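Local coordinates for homoprotocatechuate 2,3-dioxygenase (Brevibacterium fuscum, PDB 4Z6M), which catalyses the ring-opening 2,3-dioxygenation of homoprotocatechuate with molecular oxygen, using an iron(II) centre held by two histidines and a carboxylate, at residues Asp37-His42 with Ile226-Lys231; Leu173-Thr178 with Gln200-Thr205; Trp285-Asn290 with Leu330-Gly335. The protein carries 1 engineered substitution. All coordinates share one frame; numbering follows the deposited sequence.

Interaction 1: Asp37-His42 with Ile226-Lys231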
ATOM      1  N   ASP A  37       0.967  20.753  11.981  1.00 11.13           N
ATOM      2  CA  ASP A  37       0.761  21.013  10.557  1.00 12.85           C
ATOM      3  C   ASP A  37       1.530  20.054   9.674  1.00 12.11           C
ATOM      4  O   ASP A  37       0.970  19.544   8.702  1.00 16.11           O
ATOM      5  CB  ASP A  37       1.051  22.461  10.186  1.00 13.71           C
ATOM      6  CG  ASP A  37       0.140  23.407  10.907  1.00 17.73           C
ATOM      7  OD1 ASP A  37      -1.054  23.075  11.056  1.00 22.13           O
ATOM      8  OD2 ASP A  37       0.611  24.459  11.312  1.00 23.59           O
ATOM      9  N   VAL A  38       2.792  19.784  10.003  1.00 10.11           N
ATOM     10  CA  VAL A  38       3.553  18.836   9.182  1.00 10.48           C
ATOM     11  C   VAL A  38       3.152  17.407   9.487  1.00  9.21           C
ATOM     12  O   VAL A  38       2.760  16.684   8.571  1.00 11.24           O
ATOM     13  CB  VAL A  38       5.073  19.030   9.293  1.00 10.23           C
ATOM     14  CG1 VAL A  38       5.817  18.009   8.443  1.00 11.40           C
ATOM     15  CG2 VAL A  38       5.455  20.466   8.914  1.00 11.64           C
ATOM     16  N   LEU A  39       3.175  17.024  10.757  1.00  9.27           N
ATOM     17  CA  LEU A  39       2.983  15.615  11.125  1.00  8.10           C
ATOM     18  C   LEU A  39       1.541  15.205  11.387  1.00  8.29           C
ATOM     19  O   LEU A  39       1.250  14.019  11.441  1.00  8.50           O
ATOM     20  CB  LEU A  39       3.869  15.226  12.301  1.00  8.97           C
ATOM     21  CG  LEU A  39       5.377  15.280  12.015  1.00 10.43           C
ATOM     22  CD1 LEU A  39       6.068  14.783  13.279  1.00 10.22           C
ATOM     23  CD2 LEU A  39       5.769  14.438  10.806  1.00 11.01           C
ATOM     24  N   GLY A  40       0.644  16.161  11.612  1.00  8.66           N
ATOM     25  CA  GLY A  40      -0.771  15.832  11.724  1.00  8.58           C
ATOM     26  C   GLY A  40      -1.219  15.262  13.063  1.00  8.59           C
ATOM     27  O   GLY A  40      -2.324  14.707  13.162  1.00  8.86           O
ATOM     28  N   LEU A  41      -0.419  15.398  14.118  1.00  8.07           N
ATOM     29  CA  LEU A  41      -0.880  14.947  15.426  1.00  8.02           C
ATOM     30  C   LEU A  41      -2.085  15.788  15.873  1.00  7.38           C
ATOM     31  O   LEU A  41      -2.280  16.910  15.404  1.00  8.57           O
ATOM     32  CB  LEU A  41       0.243  15.029  16.461  1.00  8.31           C
ATOM     33  CG  LEU A  41       1.286  13.901  16.337  1.00  8.03           C
ATOM     34  CD1 LEU A  41       2.537  14.266  17.116  1.00  9.53           C
ATOM     35  CD2 LEU A  41       0.760  12.544  16.797  1.00  8.95           C
ATOM     36  N   HIS A  42      -2.898  15.203  16.746  1.00  7.83           N
ATOM     37  CA  HIS A  42      -4.180  15.781  17.134  1.00  8.24           C
ATOM     38  C   HIS A  42      -4.078  16.511  18.458  1.00  8.85           C
ATOM     39  O   HIS A  42      -3.543  15.967  19.418  1.00  9.67           O
ATOM     40  CB  HIS A  42      -5.215  14.652  17.211  1.00  8.35           C
ATOM     41  CG  HIS A  42      -5.364  13.977  15.901  1.00  9.12           C
ATOM     42  ND1 HIS A  42      -6.136  14.514  14.896  1.00  9.80           N
ATOM     43  CD2 HIS A  42      -4.702  12.924  15.353  1.00  8.66           C
ATOM     44  CE1 HIS A  42      -6.014  13.770  13.810  1.00 10.85           C
ATOM     45  NE2 HIS A  42      -5.143  12.807  14.061  1.00 10.55           N
ATOM     46  N   ILE A 226       6.415   6.837   3.670  0.50  6.55           N
ATOM     47  CA  ILE A 226       6.841   7.446   2.416  0.50  6.64           C
ATOM     48  C   ILE A 226       6.206   8.839   2.220  0.50  7.11           C
ATOM     49  O   ILE A 226       6.880   9.793   1.811  0.50  7.52           O
ATOM     50  CB  ILE A 226       6.510   6.540   1.209  0.50  7.25           C
ATOM     51  CG1 ILE A 226       7.186   5.171   1.361  0.50  7.74           C
ATOM     52  CG2 ILE A 226       6.940   7.205  -0.086  0.50  7.39           C
ATOM     53  CD1 ILE A 226       8.656   5.248   1.702  0.50  8.73           C
ATOM     54  N   GLN A 227       4.922   8.972   2.536  1.00  6.74           N
ATOM     55  CA  GLN A 227       4.254  10.264   2.405  1.00  6.70           C
ATOM     56  C   GLN A 227       4.883  11.341   3.275  1.00  6.87           C
ATOM     57  O   GLN A 227       4.915  12.510   2.884  1.00  7.52           O
ATOM     58  CB  GLN A 227       2.766  10.151   2.687  1.00  7.31           C
ATOM     59  CG  GLN A 227       2.057  11.447   3.001  1.00  7.64           C
ATOM     60  CD  GLN A 227       2.043  12.487   1.879  1.00  8.14           C
ATOM     61  OE1 GLN A 227       2.305  12.209   0.707  1.00  9.17           O
ATOM     62  NE2 GLN A 227       1.630  13.685   2.239  1.00  9.07           N
ATOM     63  N   ILE A 228       5.315  10.985   4.476  1.00  6.55           N
ATOM     64  CA  ILE A 228       5.934  11.992   5.340  1.00  7.45           C
ATOM     65  C   ILE A 228       7.168  12.545   4.625  1.00  7.62           C
ATOM     66  O   ILE A 228       7.407  13.762   4.618  1.00  7.58           O
ATOM     67  CB  ILE A 228       6.270  11.422   6.727  1.00  7.10           C
ATOM     68  CG1 ILE A 228       4.989  11.039   7.458  1.00  7.32           C
ATOM     69  CG2 ILE A 228       7.083  12.410   7.550  1.00  8.32           C
ATOM     70  CD1 ILE A 228       5.168  10.209   8.707  1.00  8.42           C
ATOM     71  N   CYS A 229       7.982  11.662   4.061  1.00  7.43           N
ATOM     72  CA  CYS A 229       9.128  12.095   3.273  1.00  7.30           C
ATOM     73  C   CYS A 229       8.735  12.989   2.114  1.00  7.46           C
ATOM     74  O   CYS A 229       9.309  14.067   1.913  1.00  7.71           O
ATOM     75  CB  CYS A 229       9.888  10.872   2.734  1.00  8.20           C
ATOM     76  SG  CYS A 229      10.558   9.777   3.975  1.00 10.78           S
ATOM     77  N   ASP A 230       7.712  12.551   1.374  1.00  6.77           N
ATOM     78  CA  ASP A 230       7.260  13.306   0.220  1.00  7.24           C
ATOM     79  C   ASP A 230       6.781  14.709   0.619  1.00  7.44           C
ATOM     80  O   ASP A 230       7.072  15.689  -0.082  1.00  8.17           O
ATOM     81  CB  ASP A 230       6.144  12.560  -0.492  1.00  7.30           C
ATOM     82  CG  ASP A 230       6.610  11.299  -1.210  1.00  8.08           C
ATOM     83  OD1 ASP A 230       7.772  11.233  -1.653  1.00  8.18           O
ATOM     84  OD2 ASP A 230       5.737  10.413  -1.412  1.00  7.60           O
ATOM     85  N   LYS A 231       6.033  14.790   1.718  1.00  7.49           N
ATOM     86  CA  LYS A 231       5.522  16.048   2.220  1.00  7.35           C
ATOM     87  C   LYS A 231       6.661  16.989   2.641  1.00  8.05           C
ATOM     88  O   LYS A 231       6.632  18.186   2.349  1.00  8.15           O
ATOM     89  CB  LYS A 231       4.547  15.825   3.373  1.00  7.97           C
ATOM     90  CG  LYS A 231       3.906  17.102   3.878  1.00  8.11           C
ATOM     91  CD  LYS A 231       2.842  16.820   4.927  1.00  8.67           C
ATOM     92  CE  LYS A 231       2.097  18.072   5.329  1.00  9.90           C
ATOM     93  NZ  LYS A 231       1.084  17.789   6.365  1.00 11.08           N
TER
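Leu39 and Ile228 lie opposite one another, their CA atoms 7.4 Å apart, where the C-terminal end of helix 28-38 comes up to the middle of helix 222-234. Just past this point Gly40, with positive phi, turns the chain away. The main link is a single long lysine. Lys231 runs straight from its helix, CG anti to the backbone N (chi1 -176°) and every later torsion extended, and its ammonium group reaches two successive backbone carbonyls. NZ bonds Asp37 O at 2.9 Å, within that carbonyl's plane, and Val38 O at 3.0 Å, where it is tilted 31° from the plane. The positive charge thus sits at the carbonyl-rich end of a helix, where the helix dipole should reinforce both bonds. Beside this polar link, Leu39 CD2 meets Ile228 CG2 at 4.1 Å, the two side chains crossing at about a right angle, and each also rests on strand 254-259, at Ile258 and Leu256 respectively. Around the same helix turn Asp230 forms a salt bridge with Arg247 of the second subunit. A lysine reaching the carbonyls at the C-terminal end of a neighbouring helix here joins helices from the two glyoxalase/dioxygenase-superfamily regions of one chain.

Interaction 2: Leu173-Thr178 with Gln200-Thr205. Engineered in segment 200-205: Gln200 (natural residue His).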
ATOM      1  N   LEU A 173      13.083  -4.293  36.436  1.00 12.69           N
ATOM      2  CA  LEU A 173      11.861  -3.490  36.400  1.00 13.19           C
ATOM      3  C   LEU A 173      10.719  -4.136  35.616  1.00 13.37           C
ATOM      4  O   LEU A 173       9.580  -3.656  35.660  1.00 15.10           O
ATOM      5  CB  LEU A 173      12.215  -2.122  35.831  1.00 14.10           C
ATOM      6  CG  LEU A 173      11.206  -0.988  35.805  1.00 14.79           C
ATOM      7  CD1 LEU A 173      10.702  -0.688  37.212  1.00 15.43           C
ATOM      8  CD2 LEU A 173      11.862   0.211  35.154  1.00 14.98           C
ATOM      9  N   GLY A 174      11.033  -5.215  34.897  1.00 12.67           N
ATOM     10  CA  GLY A 174      10.050  -6.055  34.223  1.00 12.81           C
ATOM     11  C   GLY A 174      10.102  -5.988  32.705  1.00 11.16           C
ATOM     12  O   GLY A 174       9.365  -6.712  32.027  1.00 11.37           O
ATOM     13  N   PHE A 175      10.963  -5.147  32.139  1.00  9.71           N
ATOM     14  CA  PHE A 175      11.102  -5.120  30.666  1.00 10.16           C
ATOM     15  C   PHE A 175      11.814  -6.390  30.212  1.00 10.52           C
ATOM     16  O   PHE A 175      12.701  -6.882  30.908  1.00 12.99           O
ATOM     17  CB  PHE A 175      11.887  -3.900  30.200  1.00 10.66           C
ATOM     18  CG  PHE A 175      11.155  -2.590  30.387  1.00 10.25           C
ATOM     19  CD1 PHE A 175      11.157  -1.943  31.600  1.00 11.22           C
ATOM     20  CD2 PHE A 175      10.525  -1.966  29.312  1.00  9.26           C
ATOM     21  CE1 PHE A 175      10.487  -0.735  31.760  1.00 10.42           C
ATOM     22  CE2 PHE A 175       9.885  -0.748  29.473  1.00 11.26           C
ATOM     23  CZ  PHE A 175       9.867  -0.135  30.701  1.00 11.04           C
ATOM     24  N   ARG A 176      11.407  -6.924  29.067  1.00 10.33           N
ATOM     25  CA  ARG A 176      11.993  -8.144  28.523  1.00 10.46           C
ATOM     26  C   ARG A 176      12.762  -7.796  27.252  1.00  9.17           C
ATOM     27  O   ARG A 176      12.222  -7.164  26.334  1.00  9.62           O
ATOM     28  CB  ARG A 176      10.870  -9.151  28.208  1.00 14.85           C
ATOM     29  CG  ARG A 176       9.915  -9.440  29.387  1.00 21.78           C
ATOM     30  CD  ARG A 176       8.486  -8.889  29.174  1.00 29.06           C
ATOM     31  NE  ARG A 176       7.496  -9.403  30.140  1.00 38.09           N
ATOM     32  CZ  ARG A 176       6.207  -9.032  30.210  1.00 35.89           C
ATOM     33  NH1 ARG A 176       5.695  -8.114  29.382  1.00 38.07           N
ATOM     34  NH2 ARG A 176       5.410  -9.581  31.128  1.00 42.21           N
ATOM     35  N   VAL A 177      14.027  -8.214  27.202  1.00  9.32           N
ATOM     36  CA  VAL A 177      14.854  -7.928  26.037  1.00  8.82           C
ATOM     37  C   VAL A 177      14.389  -8.766  24.868  1.00  8.37           C
ATOM     38  O   VAL A 177      14.098  -9.952  25.009  1.00  9.63           O
ATOM     39  CB  VAL A 177      16.348  -8.158  26.333  1.00 11.12           C
ATOM     40  CG1 VAL A 177      17.197  -8.027  25.077  1.00 11.66           C
ATOM     41  CG2 VAL A 177      16.789  -7.152  27.391  1.00 12.97           C
ATOM     42  N   THR A 178      14.306  -8.118  23.723  1.00  8.09           N
ATOM     43  CA  THR A 178      13.919  -8.767  22.479  1.00  7.37           C
ATOM     44  C   THR A 178      15.095  -8.914  21.571  1.00  9.48           C
ATOM     45  O   THR A 178      15.335 -10.000  21.084  1.00 14.22           O
ATOM     46  CB  THR A 178      12.788  -7.964  21.814  1.00  8.47           C
ATOM     47  OG1 THR A 178      13.190  -6.594  21.701  1.00  9.11           O
ATOM     48  CG2 THR A 178      11.559  -8.068  22.645  1.00  8.86           C
ATOM     49  N   GLN A 200       9.556  -3.228  21.396  1.00  6.87           N
ATOM     50  CA  GLN A 200      10.114  -2.298  22.334  1.00  7.20           C
ATOM     51  C   GLN A 200       9.059  -1.341  22.904  1.00  7.48           C
ATOM     52  O   GLN A 200       8.136  -0.910  22.220  1.00  7.56           O
ATOM     53  CB  GLN A 200      11.253  -1.519  21.675  1.00  8.22           C
ATOM     54  CG  GLN A 200      10.817  -0.905  20.357  1.00  9.71           C
ATOM     55  CD  GLN A 200      11.945  -0.289  19.597  1.00  9.84           C
ATOM     56  OE1 GLN A 200      12.810   0.374  20.181  1.00 10.20           O
ATOM     57  NE2 GLN A 200      11.960  -0.488  18.280  1.00 10.54           N
ATOM     58  N   ASP A 201       9.261  -1.011  24.182  1.00  7.56           N
ATOM     59  CA  ASP A 201       8.704   0.189  24.802  1.00  7.48           C
ATOM     60  C   ASP A 201       9.765   1.216  25.126  1.00  7.65           C
ATOM     61  O   ASP A 201       9.513   2.423  25.045  1.00  7.85           O
ATOM     62  CB  ASP A 201       7.916  -0.147  26.071  1.00  8.14           C
ATOM     63  CG  ASP A 201       6.560  -0.733  25.748  1.00  8.31           C
ATOM     64  OD1 ASP A 201       5.673   0.069  25.285  1.00  8.97           O
ATOM     65  OD2 ASP A 201       6.381  -1.971  25.940  1.00 10.48           O
ATOM     66  N   THR A 202      10.956   0.728  25.488  1.00  7.99           N
ATOM     67  CA  THR A 202      12.117   1.578  25.500  1.00  8.85           C
ATOM     68  C   THR A 202      13.291   0.765  24.996  1.00  9.18           C
ATOM     69  O   THR A 202      13.179  -0.438  24.754  1.00  9.78           O
ATOM     70  CB  THR A 202      12.365   2.273  26.860  1.00 10.05           C
ATOM     71  OG1 THR A 202      13.242   3.385  26.631  1.00  9.67           O
ATOM     72  CG2 THR A 202      12.920   1.312  27.900  1.00 10.15           C
ATOM     73  N   ALA A 203      14.376   1.459  24.738  1.00  8.68           N
ATOM     74  CA  ALA A 203      15.541   0.842  24.127  1.00  8.30           C
ATOM     75  C   ALA A 203      16.740   1.647  24.588  1.00  8.08           C
ATOM     76  O   ALA A 203      16.615   2.821  24.928  1.00  9.55           O
ATOM     77  CB  ALA A 203      15.424   0.832  22.607  1.00  9.81           C
ATOM     78  N   LEU A 204      17.897   1.000  24.573  1.00  7.86           N
ATOM     79  CA  LEU A 204      19.147   1.620  25.006  1.00  8.72           C
ATOM     80  C   LEU A 204      20.115   1.608  23.828  1.00  8.70           C
ATOM     81  O   LEU A 204      20.354   0.568  23.194  1.00 10.00           O
ATOM     82  CB  LEU A 204      19.759   0.862  26.171  1.00  9.35           C
ATOM     83  CG  LEU A 204      18.924   0.712  27.439  1.00 10.56           C
ATOM     84  CD1 LEU A 204      19.693  -0.103  28.467  1.00 12.30           C
ATOM     85  CD2 LEU A 204      18.492   2.073  27.979  1.00 11.22           C
ATOM     86  N   THR A 205      20.648   2.778  23.542  1.00  8.25           N
ATOM     87  CA  THR A 205      21.686   3.008  22.548  1.00  8.57           C
ATOM     88  C   THR A 205      22.942   3.434  23.293  1.00  9.12           C
ATOM     89  O   THR A 205      22.922   4.394  24.068  1.00  9.41           O
ATOM     90  CB  THR A 205      21.283   4.114  21.553  1.00 10.23           C
ATOM     91  OG1 THR A 205      20.075   3.707  20.868  1.00 10.13           O
ATOM     92  CG2 THR A 205      22.374   4.353  20.543  1.00 11.56           C
TER
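Phe175 pushes its ring against Asp201 and Thr202, and both close approaches between 173-178 and 200-205 are made by one ring atom. CE2 lies 4.0 Å from Asp201 CB, which sits in the plane of the ring at its edge, and 4.0 Å from Thr202 CG2, which comes in obliquely. With CG beside the backbone N (chi1 -69°), the phenyl group swings across to the other segment, its plane 67° from that of the Asp201 carboxylate. Both approaches are carbon to carbon, and the polar ends are engaged elsewhere: Asp201 forms a salt bridge with Lys196 and accepts from the backbone N of Arg195, while Thr202 OG1 is hydrogen-bonded to Gln158 OE1. All three residues are buried, and Leu170 of helix 163-172 packs against Thr202.

The other side is looser. The segments are not neighbouring strands, for strand 188-194 runs between them, and even Phe175 and Asp201 have CA atoms 8.3 Å apart. The CB of Thr178 is directed toward 200-205, but Thr178 OG1 stays 5.0 Å from Gln200 N and is hydrogen-bonded to Val199 O. Arg176 and Val177 are partly exposed; Arg176 packs on Arg82 of the fourth subunit. Gly174, in a Schellman motif, ends helix 163-172 and delivers Phe175.

Asp201 and Thr202 both face Met193 in a classic beta bulge, just after Gln200, the engineered residue, whose NE2 bonds Tyr269 OH. The side chain of Thr202 is about 9 Å from the bound iron(II) ion. Strand 152-160, helix 163-172 and strands 176-182, 188-194 and 202-206 together make the beta-alpha-beta-beta-beta module of the glyoxalase/dioxygenase superfamily, and this contact packs the helix-to-strand connection onto the start of its last strand.

Interaction 3: Trp285-Asn290 with Leu330-Gly335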
ATOM      1  N   TRP A 285      22.473  -9.463  17.128  1.00  6.86           N
ATOM      2  CA  TRP A 285      23.181  -9.132  15.892  1.00  6.66           C
ATOM      3  C   TRP A 285      24.610  -8.739  16.195  1.00  6.93           C
ATOM      4  O   TRP A 285      24.877  -8.120  17.232  1.00  8.20           O
ATOM      5  CB  TRP A 285      22.517  -7.953  15.212  1.00  7.49           C
ATOM      6  CG  TRP A 285      21.085  -8.165  14.817  1.00  7.06           C
ATOM      7  CD1 TRP A 285      20.008  -8.243  15.653  1.00  8.33           C
ATOM      8  CD2 TRP A 285      20.567  -8.353  13.486  1.00  6.96           C
ATOM      9  NE1 TRP A 285      18.842  -8.426  14.932  1.00  8.70           N
ATOM     10  CE2 TRP A 285      19.159  -8.507  13.603  1.00  7.87           C
ATOM     11  CE3 TRP A 285      21.143  -8.374  12.210  1.00  7.25           C
ATOM     12  CZ2 TRP A 285      18.337  -8.683  12.503  1.00  8.52           C
ATOM     13  CZ3 TRP A 285      20.301  -8.561  11.108  1.00  8.30           C
ATOM     14  CH2 TRP A 285      18.924  -8.690  11.278  1.00  7.88           C
ATOM     15  N   ASN A 286      25.515  -9.028  15.265  1.00  6.50           N
ATOM     16  CA  ASN A 286      26.881  -8.524  15.378  1.00  7.00           C
ATOM     17  C   ASN A 286      26.928  -7.077  14.929  1.00  7.02           C
ATOM     18  O   ASN A 286      26.322  -6.719  13.912  1.00  6.71           O
ATOM     19  CB  ASN A 286      27.822  -9.350  14.517  1.00  7.33           C
ATOM     20  CG  ASN A 286      29.267  -9.018  14.780  1.00  7.91           C
ATOM     21  OD1 ASN A 286      29.850  -8.178  14.091  1.00  9.11           O
ATOM     22  ND2 ASN A 286      29.863  -9.685  15.761  1.00  8.83           N
ATOM     23  N   VAL A 287      27.681  -6.249  15.643  1.00  6.88           N
ATOM     24  CA  VAL A 287      27.762  -4.828  15.319  1.00  6.91           C
ATOM     25  C   VAL A 287      28.290  -4.551  13.913  1.00  6.84           C
ATOM     26  O   VAL A 287      28.035  -3.495  13.355  1.00  8.00           O
ATOM     27  CB  VAL A 287      28.618  -4.082  16.391  1.00  7.57           C
ATOM     28  CG1 VAL A 287      30.102  -4.399  16.238  1.00  8.26           C
ATOM     29  CG2 VAL A 287      28.339  -2.590  16.403  1.00  7.74           C
ATOM     30  N   HIS A 288      29.085  -5.479  13.364  1.00  6.93           N
ATOM     31  CA  HIS A 288      29.666  -5.290  12.044  1.00  6.78           C
ATOM     32  C   HIS A 288      28.771  -5.783  10.917  1.00  6.94           C
ATOM     33  O   HIS A 288      29.123  -5.626   9.750  1.00  6.97           O
ATOM     34  CB  HIS A 288      31.032  -5.951  11.938  1.00  7.39           C
ATOM     35  CG  HIS A 288      31.987  -5.496  12.989  1.00  7.63           C
ATOM     36  ND1 HIS A 288      32.719  -4.335  12.892  1.00 10.21           N
ATOM     37  CD2 HIS A 288      32.303  -6.050  14.186  1.00  7.55           C
ATOM     38  CE1 HIS A 288      33.449  -4.195  13.987  1.00 10.20           C
ATOM     39  NE2 HIS A 288      33.209  -5.210  14.791  1.00  9.93           N
ATOM     40  N   ASP A 289      27.594  -6.315  11.238  1.00  6.92           N
ATOM     41  CA  ASP A 289      26.647  -6.793  10.213  1.00  6.61           C
ATOM     42  C   ASP A 289      25.926  -5.584   9.611  1.00  6.76           C
ATOM     43  O   ASP A 289      25.159  -4.903  10.303  1.00  6.49           O
ATOM     44  CB  ASP A 289      25.659  -7.741  10.899  1.00  6.59           C
ATOM     45  CG  ASP A 289      24.645  -8.364   9.948  1.00  6.95           C
ATOM     46  OD1 ASP A 289      24.397  -7.787   8.873  1.00  7.15           O
ATOM     47  OD2 ASP A 289      24.091  -9.412  10.322  1.00  8.39           O
ATOM     48  N   ASN A 290      26.223  -5.282   8.355  1.00  6.24           N
ATOM     49  CA  ASN A 290      25.690  -4.107   7.706  1.00  6.03           C
ATOM     50  C   ASN A 290      24.212  -4.200   7.376  1.00  6.24           C
ATOM     51  O   ASN A 290      23.687  -3.243   6.847  1.00  7.16           O
ATOM     52  CB  ASN A 290      26.473  -3.806   6.424  1.00  6.87           C
ATOM     53  CG  ASN A 290      26.187  -2.423   5.878  1.00  6.64           C
ATOM     54  OD1 ASN A 290      26.330  -1.413   6.577  1.00  7.65           O
ATOM     55  ND2 ASN A 290      25.779  -2.365   4.612  1.00  6.71           N
ATOM     56  N   LEU A 330      29.698   3.860  15.958  1.00  9.05           N
ATOM     57  CA  LEU A 330      30.127   4.635  14.798  1.00  9.26           C
ATOM     58  C   LEU A 330      31.568   4.256  14.428  1.00 10.23           C
ATOM     59  O   LEU A 330      31.871   3.913  13.282  1.00  9.94           O
ATOM     60  CB  LEU A 330      30.050   6.127  15.109  1.00  9.56           C
ATOM     61  CG  LEU A 330      30.473   7.092  13.975  1.00 10.34           C
ATOM     62  CD1 LEU A 330      29.826   8.460  14.175  1.00 12.13           C
ATOM     63  CD2 LEU A 330      31.983   7.257  13.827  1.00 11.99           C
ATOM     64  N   GLU A 331      32.469   4.320  15.411  1.00  9.85           N
ATOM     65  CA  GLU A 331      33.880   4.112  15.101  1.00 10.28           C
ATOM     66  C   GLU A 331      34.171   2.704  14.578  1.00  9.57           C
ATOM     67  O   GLU A 331      34.947   2.546  13.633  1.00 12.17           O
ATOM     68  CB  GLU A 331      34.780   4.440  16.297  1.00 11.46           C
ATOM     69  CG  GLU A 331      34.731   5.922  16.685  1.00 13.51           C
ATOM     70  CD  GLU A 331      35.357   6.874  15.657  1.00 18.65           C
ATOM     71  OE1 GLU A 331      35.995   6.416  14.676  1.00 21.28           O
ATOM     72  OE2 GLU A 331      35.217   8.112  15.826  1.00 26.65           O
ATOM     73  N   VAL A 332      33.540   1.692  15.162  1.00  9.40           N
ATOM     74  CA  VAL A 332      33.872   0.318  14.782  1.00  9.19           C
ATOM     75  C   VAL A 332      33.211  -0.114  13.483  1.00  8.76           C
ATOM     76  O   VAL A 332      33.620  -1.130  12.906  1.00  9.67           O
ATOM     77  CB  VAL A 332      33.595  -0.699  15.907  1.00 10.92           C
ATOM     78  CG1 VAL A 332      34.303  -0.295  17.189  1.00 12.03           C
ATOM     79  CG2 VAL A 332      32.110  -0.915  16.158  1.00 11.19           C
ATOM     80  N   THR A 333      32.226   0.658  12.987  1.00  8.54           N
ATOM     81  CA  THR A 333      31.524   0.302  11.748  1.00  8.62           C
ATOM     82  C   THR A 333      31.804   1.207  10.558  1.00  9.46           C
ATOM     83  O   THR A 333      31.990   0.705   9.447  1.00 11.11           O
ATOM     84  CB  THR A 333      30.005   0.214  11.965  1.00  7.91           C
ATOM     85  OG1 THR A 333      29.453   1.510  12.317  1.00  8.87           O
ATOM     86  CG2 THR A 333      29.669  -0.808  13.020  1.00  8.40           C
ATOM     87  N   ILE A 334      31.785   2.529  10.767  1.00  9.54           N
ATOM     88  CA  ILE A 334      31.874   3.471   9.637  1.00 10.12           C
ATOM     89  C   ILE A 334      32.974   4.509   9.767  1.00 11.34           C
ATOM     90  O   ILE A 334      33.160   5.305   8.858  1.00 13.33           O
ATOM     91  CB  ILE A 334      30.531   4.195   9.345  1.00 10.69           C
ATOM     92  CG1 ILE A 334      30.025   4.982  10.551  1.00 11.15           C
ATOM     93  CG2 ILE A 334      29.464   3.197   8.932  1.00 11.20           C
ATOM     94  CD1 ILE A 334      28.764   5.795  10.253  1.00 12.70           C
ATOM     95  N   GLY A 335      33.699   4.501  10.879  1.00 10.90           N
ATOM     96  CA  GLY A 335      34.818   5.409  11.061  1.00 13.20           C
ATOM     97  C   GLY A 335      36.037   4.935  10.299  1.00 14.23           C
ATOM     98  O   GLY A 335      36.002   3.920   9.595  1.00 14.73           O
TER
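Val332 and Thr333, which meet Val287 and His288, belong to a helix end wound around one carbonyl: Leu330 O accepts from Ile334 N at 2.9 Å and from Thr333 N at 3.3 Å, with a weak third bond from Gly335 N. That tight last turn presents Val332 and Thr333 together to the chain opposite.

Facing it, the chain leaves strand 283-286 through a type I beta turn, closed by Asp289 N to Asn286 O. Asn286 adds a second brace: its OD1 accepts from His288 N at 2.9 Å, an Asx turn, with the N-H fairly straight (156°) but approaching from above the carbonyl plane. Val287 and His288 are thereby set at the corner.

Val287 fills the join with its methyls. CG1 touches Val332 CG2 at 4.0 Å, the side chains at about a right angle, and CG2 touches Thr333 CG2. Tyr189 of strand 188-194 contacts both valines. The snuggest approach is Thr333 CG2 to Val287 O, 3.2 Å; a chi1 of 65° leaves this methyl beside the threonine's own backbone N, while OG1 turns back to a hydrogen bond with Glu329 O.

His288 comes in edge-on. Val332 O lies near the plane of the ring at its rim, 3.3 Å from CE1, and Val332 CB is 4.0 Å from the same atom. ND1 is hydrogen-bonded to Phe339 O, which fixes the ring's rotation, while Val287 CG1 leans over one face near the rim.

On the far side of the turn Asp289 makes a salt bridge to Arg236 of the second subunit. An Asx turn coinciding with a type I beta turn here ends the edge strand 283-286 and docks it onto the short helix 329-333 of the chain's C-terminal part.

How the interactions relate
Along the chain, interaction 2 is nested within the loop closed by interaction 1, and interaction 3 follows both. Interactions 1 and 2 lie on opposite sides of the chain's centre, their centres 28 Å apart: the first ties helix 28-38 to helix 222-234, the second is buried within the sheet whose strands 152-160, 211-218 and 265-270 carry the iron ligands. Interactions 2 and 3 come closest, with nearest atoms about 7 Å apart, and share that sheet, where strands 176-182 and 283-286 are neighbours. Interactions 1 and 3, centres 31 Å apart, both touch the second subunit. Interaction 2 packs the metal-binding module internally; interactions 1 and 3 join it to the N-terminal module and C-terminal part respectively.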